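PDB 7C90: cytochrome c, mono-and diheme variant from Methylophaga aminisulfidivorans MP, which probably carries electrons on a covalently attached heme c, as the cytochrome cL of the methanol oxidation system of a marine methylotrophic bacterium. Local coordinates for residues F121-Y125 against K141-L145. Sequence-based numbering, arbitrary orientation.
With HEC (heme c), chain E.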
loop_
_atom_site.group_PDB
_atom_site.type_symbol
_atom_site.label_atom_id
_atom_site.label_comp_id
_atom_site.label_asym_id
_atom_site.label_seq_id
_atom_site.Cartn_x
_atom_site.Cartn_y
_atom_site.Cartn_z
ATOM N N PHE A 121 -6.253 -20.293 4.803
ATOM C CA PHE A 121 -4.936 -20.933 4.573
ATOM C C PHE A 121 -4.549 -20.676 3.095
ATOM O O PHE A 121 -3.441 -20.198 2.832
ATOM C CB PHE A 121 -4.969 -22.418 4.919
ATOM C CG PHE A 121 -3.659 -23.101 4.668
ATOM C CD1 PHE A 121 -3.358 -23.624 3.413
ATOM C CD2 PHE A 121 -2.714 -23.200 5.668
ATOM C CE1 PHE A 121 -2.125 -24.210 3.166
ATOM C CE2 PHE A 121 -1.489 -23.812 5.422
ATOM C CZ PHE A 121 -1.203 -24.310 4.177
ATOM N N GLU A 122 -5.473 -20.871 2.150
ATOM C CA GLU A 122 -5.153 -20.690 0.698
ATOM C C GLU A 122 -4.668 -19.271 0.467
ATOM O O GLU A 122 -3.701 -19.121 -0.273
ATOM C CB GLU A 122 -6.335 -21.006 -0.220
ATOM C CG GLU A 122 -6.688 -22.472 -0.171
ATOM C CD GLU A 122 -8.099 -22.824 -0.628
ATOM O OE1 GLU A 122 -8.990 -21.937 -0.579
ATOM O OE2 GLU A 122 -8.310 -23.997 -1.010
ATOM N N THR A 123 -5.321 -18.275 1.064
ATOM C CA THR A 123 -5.011 -16.855 0.799
ATOM C C THR A 123 -3.594 -16.607 1.341
ATOM O O THR A 123 -2.778 -15.967 0.664
ATOM C CB THR A 123 -6.096 -15.939 1.370
ATOM O OG1 THR A 123 -7.331 -16.162 0.696
ATOM C CG2 THR A 123 -5.715 -14.477 1.286
ATOM N N ILE A 124 -3.287 -17.104 2.523
ATOM C CA ILE A 124 -1.958 -16.875 3.149
ATOM C C ILE A 124 -0.911 -17.665 2.368
ATOM O O ILE A 124 0.146 -17.068 1.983
ATOM C CB ILE A 124 -1.963 -17.233 4.644
ATOM C CG1 ILE A 124 -2.971 -16.356 5.395
ATOM C CG2 ILE A 124 -0.563 -17.094 5.216
ATOM C CD1 ILE A 124 -3.297 -16.843 6.810
ATOM N N TYR A 125 -1.142 -18.956 2.161
ATOM C CA TYR A 125 -0.130 -19.836 1.523
ATOM C C TYR A 125 0.207 -19.316 0.112
ATOM O O TYR A 125 1.436 -19.134 -0.176
ATOM C CB TYR A 125 -0.624 -21.284 1.586
ATOM C CG TYR A 125 0.373 -22.286 1.110
ATOM C CD1 TYR A 125 1.370 -22.781 1.933
ATOM C CD2 TYR A 125 0.348 -22.702 -0.202
ATOM C CE1 TYR A 125 2.311 -23.681 1.450
ATOM C CE2 TYR A 125 1.271 -23.606 -0.691
ATOM C CZ TYR A 125 2.256 -24.101 0.128
ATOM O OH TYR A 125 3.154 -24.986 -0.413
ATOM N N LYS A 141 3.856 -24.460 7.091
ATOM C CA LYS A 141 2.396 -24.709 7.168
ATOM C C LYS A 141 1.953 -24.648 8.633
ATOM O O LYS A 141 0.932 -24.018 8.899
ATOM C CB LYS A 141 2.066 -26.031 6.495
ATOM C CG LYS A 141 2.152 -25.973 4.977
ATOM C CD LYS A 141 1.500 -27.164 4.316
ATOM C CE LYS A 141 2.447 -28.335 4.193
ATOM N NZ LYS A 141 3.530 -28.035 3.220
ATOM N N ASP A 142 2.754 -25.171 9.559
ATOM C CA ASP A 142 2.415 -25.141 11.003
ATOM C C ASP A 142 2.376 -23.693 11.482
ATOM O O ASP A 142 1.492 -23.365 12.282
ATOM C CB ASP A 142 3.409 -25.949 11.840
ATOM C CG ASP A 142 2.875 -26.219 13.236
ATOM O OD1 ASP A 142 1.861 -26.943 13.325
ATOM O OD2 ASP A 142 3.443 -25.658 14.214
ATOM N N GLU A 143 3.305 -22.854 11.008
ATOM C CA GLU A 143 3.359 -21.428 11.398
ATOM C C GLU A 143 2.135 -20.695 10.850
ATOM O O GLU A 143 1.546 -19.890 11.563
ATOM C CB GLU A 143 4.659 -20.793 10.928
ATOM C CG GLU A 143 5.866 -21.254 11.711
ATOM C CD GLU A 143 7.182 -20.739 11.138
ATOM O OE1 GLU A 143 7.335 -20.657 9.866
ATOM O OE2 GLU A 143 8.053 -20.401 11.958
ATOM N N ILE A 144 1.722 -21.005 9.634
ATOM C CA ILE A 144 0.498 -20.394 9.040
ATOM C C ILE A 144 -0.714 -20.754 9.905
ATOM O O ILE A 144 -1.511 -19.852 10.212
ATOM C CB ILE A 144 0.357 -20.808 7.567
ATOM C CG1 ILE A 144 1.449 -20.143 6.720
ATOM C CG2 ILE A 144 -1.035 -20.491 7.021
ATOM C CD1 ILE A 144 1.576 -20.726 5.319
ATOM N N LEU A 145 -0.843 -22.002 10.339
ATOM C CA LEU A 145 -2.010 -22.414 11.169
ATOM C C LEU A 145 -1.970 -21.695 12.530
ATOM O O LEU A 145 -3.019 -21.347 13.044
ATOM C CB LEU A 145 -2.011 -23.933 11.346
ATOM C CG LEU A 145 -2.172 -24.732 10.063
ATOM C CD1 LEU A 145 -2.015 -26.221 10.332
ATOM C CD2 LEU A 145 -3.524 -24.444 9.452
HETATM FE FE HEC E . -2.280 -9.749 3.588
HETATM C CHA HEC E . -5.168 -9.459 1.735
HETATM C CHB HEC E . -3.712 -12.123 5.487
HETATM C CHC HEC E . 0.773 -10.349 5.039
HETATM C CHD HEC E . -1.080 -6.898 2.158
HETATM N NA HEC E . -4.117 -10.652 3.550
HETATM C C1A HEC E . -5.172 -10.417 2.797
HETATM C C2A HEC E . -6.349 -11.270 3.062
HETATM C C3A HEC E . -5.895 -12.102 4.162
HETATM C C4A HEC E . -4.535 -11.576 4.422
HETATM C CMA HEC E . -6.596 -13.143 4.963
HETATM C CAA HEC E . -7.656 -11.308 2.363
HETATM C CBA HEC E . -8.608 -10.666 3.359
HETATM C CGA HEC E . -10.023 -10.716 2.887
HETATM O O1A HEC E . -10.356 -11.580 2.056
HETATM O O2A HEC E . -10.787 -9.810 3.310
HETATM N NB HEC E . -1.607 -11.033 5.027
HETATM C C1B HEC E . -2.319 -11.869 5.733
HETATM C C2B HEC E . -1.574 -12.609 6.773
HETATM C C3B HEC E . -0.218 -12.097 6.608
HETATM C C4B HEC E . -0.357 -11.147 5.514
HETATM C CMB HEC E . -2.114 -13.624 7.740
HETATM C CAB HEC E . 1.028 -12.496 7.404
HETATM C CBB HEC E . 1.451 -13.889 7.093
HETATM N NC HEC E . -0.486 -8.786 3.599
HETATM C C1C HEC E . 0.638 -9.205 4.198
HETATM C C2C HEC E . 1.810 -8.327 4.033
HETATM C C3C HEC E . 1.241 -7.292 3.161
HETATM C C4C HEC E . -0.154 -7.658 2.963
HETATM C CMC HEC E . 3.157 -8.551 4.628
HETATM C CAC HEC E . 2.018 -6.069 2.745
HETATM C CBC HEC E . 3.326 -6.375 2.071
HETATM N ND HEC E . -3.024 -8.399 2.211
HETATM C C1D HEC E . -2.423 -7.314 1.759
HETATM C C2D HEC E . -3.156 -6.582 0.745
HETATM C C3D HEC E . -4.379 -7.334 0.597
HETATM C C4D HEC E . -4.154 -8.438 1.533
HETATM C CMD HEC E . -2.703 -5.365 0.033
HETATM C CAD HEC E . -5.491 -7.132 -0.348
HETATM C CBD HEC E . -5.156 -8.094 -1.498
HETATM C CGD HEC E . -6.310 -8.506 -2.394
HETATM O O1D HEC E . -7.370 -7.856 -2.363
HETATM O O2D HEC E . -6.182 -9.472 -3.196
#
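I144 packs between two helices, meeting F121, I124 and Y125 with different branches, a compact example of how a beta-branched residue serves several neighbours at once. From the start of its side chain, I144 CB already lies 4.1 Å from F121 CE2. I144 CG2, which leaves CB anti to the backbone N (chi1 -70° sets CG1 beside that N instead), makes the nearest approach, 3.5 Å from F121 CD2, and also touches I124 CG2. The other branch runs past I124, with I144 CG1 4.0 Å from I124 CG2. It ends with I144 CD1 at the edge of the Y125 ring, near its plane, 4.0 Å from Y125 CD1. The I144 and I124 side chains run antiparallel alongside one another, whereas F121 and Y125 stand roughly perpendicular to I144.

F121 turns its CG anti to the backbone N, chi1 179°, which carries the ring across to helix 141-153. There F121 CZ meets K141 CG edge-on at 3.8 Å, and L145 CD2 approaches F121 CD2 obliquely. Cutting F121 back to an alanine is likely to open a gap beside I144 CG2 and deprive K141 CG and CD of their contact with the ring's CZ.

No hydrogen bond crosses between the segments; the polar ends of K141 and Y125 turn to the loop at L47 and F49, whose carbonyl oxygens receive K141 NZ and Y125 OH respectively. On its heme side, I124 CD1 lies 3.6 Å from the methyl CMB of heme c. The axes of 121-125 and 141-145 come within 10.7 Å, their N-to-C directions 124° apart, an apolar joint of the cytochrome c fold beside the heme, with M148 extending it along helix 141-153 and helix 57-65 packing against K141 and L145.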